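Local coordinates for protein agmatine ureohydrolase (PDB 3PZL) that probably hydrolyses agmatine to putrescine and urea, as an arginase-family enzyme that binds two manganese ions in each subunit, at residues Glu34-Val39 and Ser296-Tyr301; Tyr73-Asp78 and Leu257-Ser262. All coordinates share one frame; numbering follows the deposited sequence.

Contact 1: residues Glu34-Val39 and Ser296-Tyr301; sequences EAKYVV and SREKYY
The phenol ring of Tyr37 meets the carboxylate of Glu298 at its edge, with Glu298 CD in the ring plane and the two planes 86° apart. The guanidinium of Arg297 stands nearly perpendicular to the same ring, yet it receives Tyr37 OH at its own edge, the oxygen lying almost in the guanidinium plane. Tyr301 CE2 lies over one face of that guanidinium, although a clash in the model makes the placement of the Tyr301 ring doubtful.

Two hydrogen bonds meet at the phenol oxygen. Arg297 NH1 donates to Tyr37 OH over 3.2 Å, and an N-H...O angle of 163° makes this bond nearly straight. Tyr37 OH in turn donates at 2.9 Å to Glu298 OE2, which accepts with its anti lone pair, the one away from OE1. The hydroxyl is acceptor and donor at once, so two bonds probably fix the rotation of its proton about the CZ-OH bond. Glu298 reaches the ring because its chain bends at chi2 (-60°), whereas Arg297, extended from CG to NE, passes the hydroxyl with its methylenes, Arg297 CG lying 3.4 Å from Tyr37 OH.

The other carboxylate oxygen turns to the strand's preceding residue: Lys36 NZ forms a salt bridge with Glu298 OE1 at 3.3 Å, its hydrogen bond weak. With an ammonium on one oxygen and a phenol on the other, the carboxylate is probably kept ionised. Tyr37 also packs on Ile116 and Ile118 of the neighbouring strand and on Phe293 and Ile294 of helix 281-303. The contact therefore joins the start of strand 37-42, in the eight-stranded parallel sheet, to the C-terminal helix lying against it, an arrangement belonging to the three-layer alpha/beta/alpha fold of the arginase family.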
loop_
_atom_site.group_PDB
_atom_site.type_symbol
_atom_site.label_atom_id
_atom_site.label_comp_id
_atom_site.label_asym_id
_atom_site.label_seq_id
_atom_site.Cartn_x
_atom_site.Cartn_y
_atom_site.Cartn_z
ATOM N N GLU B 34 9.980 13.164 38.692
ATOM C CA GLU B 34 8.612 13.361 39.113
ATOM C C GLU B 34 7.656 12.358 38.460
ATOM O O GLU B 34 6.442 12.531 38.528
ATOM C CB GLU B 34 8.166 14.765 38.724
ATOM C CG GLU B 34 9.169 15.873 39.025
ATOM C CD GLU B 34 8.544 17.265 38.876
ATOM O OE1 GLU B 34 7.614 17.393 38.027
ATOM O OE2 GLU B 34 8.971 18.219 39.612
ATOM N N ALA B 35 8.170 11.305 37.832
ATOM C CA ALA B 35 7.284 10.381 37.126
ATOM C C ALA B 35 7.006 9.090 37.881
ATOM O O ALA B 35 7.915 8.546 38.521
ATOM C CB ALA B 35 7.861 10.071 35.774
ATOM N N LYS B 36 5.765 8.600 37.798
ATOM C CA LYS B 36 5.394 7.286 38.374
ATOM C C LYS B 36 5.568 6.242 37.306
ATOM O O LYS B 36 6.036 5.124 37.565
ATOM C CB LYS B 36 3.931 7.220 38.853
ATOM C CG LYS B 36 3.488 8.229 39.939
ATOM C CD LYS B 36 2.108 7.864 40.459
ATOM C CE LYS B 36 1.368 9.052 41.089
ATOM N NZ LYS B 36 -0.091 8.702 41.299
ATOM N N TYR B 37 5.168 6.620 36.096
ATOM C CA TYR B 37 5.237 5.728 34.932
ATOM C C TYR B 37 6.265 6.241 33.907
ATOM O O TYR B 37 6.189 7.363 33.417
ATOM C CB TYR B 37 3.854 5.560 34.286
ATOM C CG TYR B 37 2.780 5.050 35.215
ATOM C CD1 TYR B 37 2.634 3.678 35.450
ATOM C CD2 TYR B 37 1.901 5.922 35.843
ATOM C CE1 TYR B 37 1.636 3.195 36.290
ATOM C CE2 TYR B 37 0.900 5.449 36.687
ATOM C CZ TYR B 37 0.776 4.086 36.902
ATOM O OH TYR B 37 -0.197 3.580 37.738
ATOM N N VAL B 38 7.236 5.404 33.601
ATOM C CA VAL B 38 8.305 5.812 32.749
ATOM C C VAL B 38 8.293 4.950 31.492
ATOM O O VAL B 38 8.586 3.744 31.518
ATOM C CB VAL B 38 9.629 5.704 33.491
ATOM C CG1 VAL B 38 10.754 6.205 32.626
ATOM C CG2 VAL B 38 9.554 6.504 34.755
ATOM N N VAL B 39 7.928 5.599 30.396
ATOM C CA VAL B 39 7.757 4.967 29.098
ATOM C C VAL B 39 9.030 5.175 28.315
ATOM O O VAL B 39 9.554 6.294 28.263
ATOM C CB VAL B 39 6.593 5.618 28.329
ATOM C CG1 VAL B 39 6.654 5.272 26.861
ATOM C CG2 VAL B 39 5.273 5.219 28.944
ATOM N N SER B 296 -6.259 1.910 34.551
ATOM C CA SER B 296 -6.901 0.967 35.462
ATOM C C SER B 296 -6.107 0.810 36.754
ATOM O O SER B 296 -6.672 0.515 37.812
ATOM C CB SER B 296 -7.090 -0.392 34.818
ATOM O OG SER B 296 -5.837 -0.992 34.634
ATOM N N ARG B 297 -4.797 0.995 36.673
ATOM C CA ARG B 297 -3.979 0.977 37.875
ATOM C C ARG B 297 -4.231 2.206 38.750
ATOM O O ARG B 297 -4.275 2.091 39.977
ATOM C CB ARG B 297 -2.494 0.884 37.523
ATOM C CG ARG B 297 -1.611 0.686 38.713
ATOM C CD ARG B 297 -0.233 0.232 38.289
ATOM N NE ARG B 297 0.563 -0.238 39.426
ATOM C CZ ARG B 297 1.213 0.570 40.249
ATOM N NH1 ARG B 297 1.166 1.875 40.041
ATOM N NH2 ARG B 297 1.922 0.082 41.260
ATOM N N GLU B 298 -4.400 3.369 38.124
ATOM C CA GLU B 298 -4.676 4.583 38.857
ATOM C C GLU B 298 -6.032 4.506 39.509
ATOM O O GLU B 298 -6.216 5.054 40.605
ATOM C CB GLU B 298 -4.591 5.827 37.955
ATOM C CG GLU B 298 -3.165 6.258 37.577
ATOM C CD GLU B 298 -2.298 6.601 38.783
ATOM O OE1 GLU B 298 -2.636 7.529 39.519
ATOM O OE2 GLU B 298 -1.259 5.963 38.988
ATOM N N LYS B 299 -6.977 3.839 38.836
ATOM C CA LYS B 299 -8.336 3.620 39.376
ATOM C C LYS B 299 -8.269 2.822 40.660
ATOM O O LYS B 299 -9.052 3.054 41.567
ATOM C CB LYS B 299 -9.227 2.872 38.395
ATOM C CG LYS B 299 -10.706 2.867 38.748
ATOM C CD LYS B 299 -11.416 1.622 38.157
ATOM C CE LYS B 299 -12.860 1.909 37.683
ATOM N NZ LYS B 299 -13.821 2.013 38.796
ATOM N N TYR B 300 -7.326 1.890 40.734
ATOM C CA TYR B 300 -7.192 1.065 41.909
ATOM C C TYR B 300 -6.681 1.909 43.062
ATOM O O TYR B 300 -7.250 1.866 44.155
ATOM C CB TYR B 300 -6.299 -0.167 41.660
ATOM C CG TYR B 300 -6.242 -1.091 42.852
ATOM C CD1 TYR B 300 -7.145 -2.130 42.995
ATOM C CD2 TYR B 300 -5.301 -0.903 43.854
ATOM C CE1 TYR B 300 -7.104 -2.961 44.107
ATOM C CE2 TYR B 300 -5.251 -1.719 44.959
ATOM C CZ TYR B 300 -6.147 -2.745 45.082
ATOM O OH TYR B 300 -6.084 -3.562 46.199
ATOM N N TYR B 301 -5.632 2.686 42.810
ATOM C CA TYR B 301 -5.019 3.509 43.858
ATOM C C TYR B 301 -5.805 4.734 44.261
ATOM O O TYR B 301 -5.542 5.311 45.303
ATOM C CB TYR B 301 -3.546 3.818 43.562
ATOM C CG TYR B 301 -2.793 2.507 43.511
ATOM C CD1 TYR B 301 -2.344 1.872 44.697
ATOM C CD2 TYR B 301 -2.618 1.833 42.282
ATOM C CE1 TYR B 301 -1.694 0.629 44.643
ATOM C CE2 TYR B 301 -1.976 0.605 42.207
ATOM C CZ TYR B 301 -1.514 -0.003 43.387
ATOM O OH TYR B 301 -0.862 -1.232 43.310
#

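Contact 2: residues Tyr73-Asp78 and Leu257-Ser262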
loop_
_atom_site.group_PDB
_atom_site.type_symbol
_atom_site.label_atom_id
_atom_site.label_comp_id
_atom_site.label_asym_id
_atom_site.label_seq_id
_atom_site.Cartn_x
_atom_site.Cartn_y
_atom_site.Cartn_z
ATOM N N TYR B 73 -12.306 7.151 29.621
ATOM C CA TYR B 73 -13.711 7.151 30.015
ATOM C C TYR B 73 -14.072 5.992 30.948
ATOM O O TYR B 73 -14.736 6.170 31.960
ATOM C CB TYR B 73 -14.555 7.118 28.739
ATOM C CG TYR B 73 -16.030 7.104 28.949
ATOM C CD1 TYR B 73 -16.823 6.091 28.400
ATOM C CD2 TYR B 73 -16.651 8.125 29.679
ATOM C CE1 TYR B 73 -18.206 6.095 28.596
ATOM C CE2 TYR B 73 -18.027 8.126 29.886
ATOM C CZ TYR B 73 -18.789 7.117 29.353
ATOM O OH TYR B 73 -20.143 7.147 29.581
ATOM N N SER B 74 -13.607 4.804 30.609
ATOM C CA SER B 74 -13.985 3.615 31.311
ATOM C C SER B 74 -13.326 3.496 32.679
ATOM O O SER B 74 -13.647 2.613 33.452
ATOM C CB SER B 74 -13.622 2.412 30.467
ATOM O OG SER B 74 -14.261 2.506 29.218
ATOM N N TYR B 75 -12.382 4.361 32.984
ATOM C CA TYR B 75 -11.727 4.292 34.278
ATOM C C TYR B 75 -11.852 5.582 35.080
ATOM O O TYR B 75 -11.609 5.603 36.271
ATOM C CB TYR B 75 -10.289 3.881 34.086
ATOM C CG TYR B 75 -10.157 2.540 33.399
ATOM C CD1 TYR B 75 -10.384 1.350 34.088
ATOM C CD2 TYR B 75 -9.798 2.463 32.066
ATOM C CE1 TYR B 75 -10.266 0.117 33.459
ATOM C CE2 TYR B 75 -9.667 1.254 31.421
ATOM C CZ TYR B 75 -9.898 0.079 32.121
ATOM O OH TYR B 75 -9.771 -1.132 31.456
ATOM N N GLY B 76 -12.269 6.647 34.409
ATOM C CA GLY B 76 -12.431 7.932 35.050
ATOM C C GLY B 76 -11.120 8.441 35.579
ATOM O O GLY B 76 -11.064 8.917 36.701
ATOM N N ILE B 77 -10.079 8.325 34.759
ATOM C CA ILE B 77 -8.726 8.707 35.111
ATOM C C ILE B 77 -8.163 9.600 34.033
ATOM O O ILE B 77 -8.164 9.236 32.847
ATOM C CB ILE B 77 -7.831 7.479 35.216
ATOM C CG1 ILE B 77 -8.259 6.630 36.422
ATOM C CG2 ILE B 77 -6.334 7.872 35.261
ATOM C CD1 ILE B 77 -8.036 7.326 37.786
ATOM N N ASP B 78 -7.684 10.769 34.463
ATOM C CA ASP B 78 -7.010 11.727 33.593
ATOM C C ASP B 78 -5.513 11.383 33.545
ATOM O O ASP B 78 -4.799 11.461 34.553
ATOM C CB ASP B 78 -7.252 13.155 34.102
ATOM C CG ASP B 78 -6.468 14.206 33.332
ATOM O OD1 ASP B 78 -6.044 13.950 32.177
ATOM O OD2 ASP B 78 -6.286 15.311 33.893
ATOM N N LEU B 257 -7.281 -8.707 30.845
ATOM C CA LEU B 257 -6.092 -9.183 31.547
ATOM C C LEU B 257 -5.339 -8.052 32.246
ATOM O O LEU B 257 -4.848 -8.215 33.353
ATOM C CB LEU B 257 -5.137 -9.959 30.616
ATOM C CG LEU B 257 -3.949 -10.633 31.356
ATOM C CD1 LEU B 257 -3.496 -11.908 30.774
ATOM C CD2 LEU B 257 -2.791 -9.723 31.434
ATOM N N ILE B 258 -5.279 -6.903 31.601
ATOM C CA ILE B 258 -4.532 -5.778 32.097
ATOM C C ILE B 258 -5.322 -5.041 33.154
ATOM O O ILE B 258 -4.818 -4.790 34.249
ATOM C CB ILE B 258 -4.137 -4.845 30.938
ATOM C CG1 ILE B 258 -3.236 -5.610 29.940
ATOM C CG2 ILE B 258 -3.443 -3.605 31.460
ATOM C CD1 ILE B 258 -2.984 -4.920 28.650
ATOM N N GLU B 259 -6.554 -4.676 32.815
ATOM C CA GLU B 259 -7.534 -4.105 33.759
ATOM C C GLU B 259 -7.357 -4.772 35.153
ATOM O O GLU B 259 -7.089 -4.111 36.151
ATOM C CB GLU B 259 -8.920 -4.461 33.213
ATOM C CG GLU B 259 -10.008 -3.491 33.403
ATOM C CD GLU B 259 -11.371 -4.043 32.956
ATOM O OE1 GLU B 259 -11.643 -5.255 33.087
ATOM O OE2 GLU B 259 -12.196 -3.253 32.461
ATOM N N ARG B 260 -7.472 -6.101 35.167
ATOM C CA ARG B 260 -7.531 -6.902 36.369
ATOM C C ARG B 260 -6.195 -7.095 37.105
ATOM O O ARG B 260 -6.191 -7.402 38.280
ATOM C CB ARG B 260 -8.096 -8.266 35.991
ATOM C CG ARG B 260 -9.589 -8.288 35.697
ATOM C CD ARG B 260 -10.444 -8.095 36.956
ATOM N NE ARG B 260 -9.981 -8.865 38.118
ATOM C CZ ARG B 260 -10.000 -10.203 38.213
ATOM N NH1 ARG B 260 -10.437 -10.969 37.209
ATOM N NH2 ARG B 260 -9.548 -10.789 39.315
ATOM N N LEU B 261 -5.082 -6.897 36.417
ATOM C CA LEU B 261 -3.777 -7.211 36.966
ATOM C C LEU B 261 -2.795 -6.041 37.144
ATOM O O LEU B 261 -1.691 -6.238 37.646
ATOM C CB LEU B 261 -3.124 -8.297 36.112
ATOM C CG LEU B 261 -3.210 -9.741 36.575
ATOM C CD1 LEU B 261 -4.423 -10.037 37.440
ATOM C CD2 LEU B 261 -3.204 -10.648 35.383
ATOM N N SER B 262 -3.176 -4.840 36.730
ATOM C CA SER B 262 -2.218 -3.727 36.662
ATOM C C SER B 262 -1.924 -3.177 38.057
ATOM O O SER B 262 -0.889 -2.562 38.269
ATOM C CB SER B 262 -2.732 -2.615 35.773
ATOM O OG SER B 262 -3.977 -2.204 36.272
#
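The hairpin of strands 71-72 and 77-78, an antiparallel pair with a G1 beta bulge where Gly76 and Ile77 both face Glu72, presents Tyr75 to the last turns of helix 251-261. Positive phi at Gly76 (62°) suits the bulge, and Tyr75 immediately before it carries the hairpin's share of the contact. Its partner is Glu259. The backbones remain well apart, 9.4 Å between Tyr75 CA and Glu259 CA, and the long side chains span the gap.

With CG of Tyr75 anti to the carbonyl carbon (chi1 -59°), the ring brings its CE1 and OH corner to Glu259. The CG methylene of Glu259 makes the nearest approach, and beyond it the chain runs on extended to the carboxylate. The carboxylate plane is turned 83° from the ring. Ser74 CB lies above one ring face, offset toward the rim.

The polar end of Glu259 has its stronger partner within its own helix: OE1 forms a salt bridge with Arg256, while OE2 makes a long, weak ion pair with Arg255. Tyr75 also touches Arg255 and, on helix 281-303, Ser296. The same hairpin also meets a second subunit, where Asp78 OD2 forms a salt bridge with Arg186 of that chain. Across the contact itself, Glu259 CG lies in the ring plane at its edge, 3.1 Å from Tyr75 OH and 3.6 Å from Tyr75 CE1.

Both contacts are partly buried, with centres 11 Å apart on the same side of the chain's centre and away from the manganese site. In each, a buried tyrosine meets a glutamate on a helix, but the chemistry differs. Contact 1 ties a strand of the eight-stranded parallel sheet to helix 281-303 through hydrogen bonds and a salt bridge from exposed Lys36, burying 193 Å². Contact 2 sets a short two-stranded hairpin against helix 251-261 mainly by edge packing, burying 87 Å². Helix 281-303 connects them: Ser296 OG and Ser262 OG are 2.8 Å apart, a probable hydrogen bond, and Ser296 CB packs 3.5 Å from Tyr75 CE1. Along the chain, contact 2 is nested within the loop closed by contact 1.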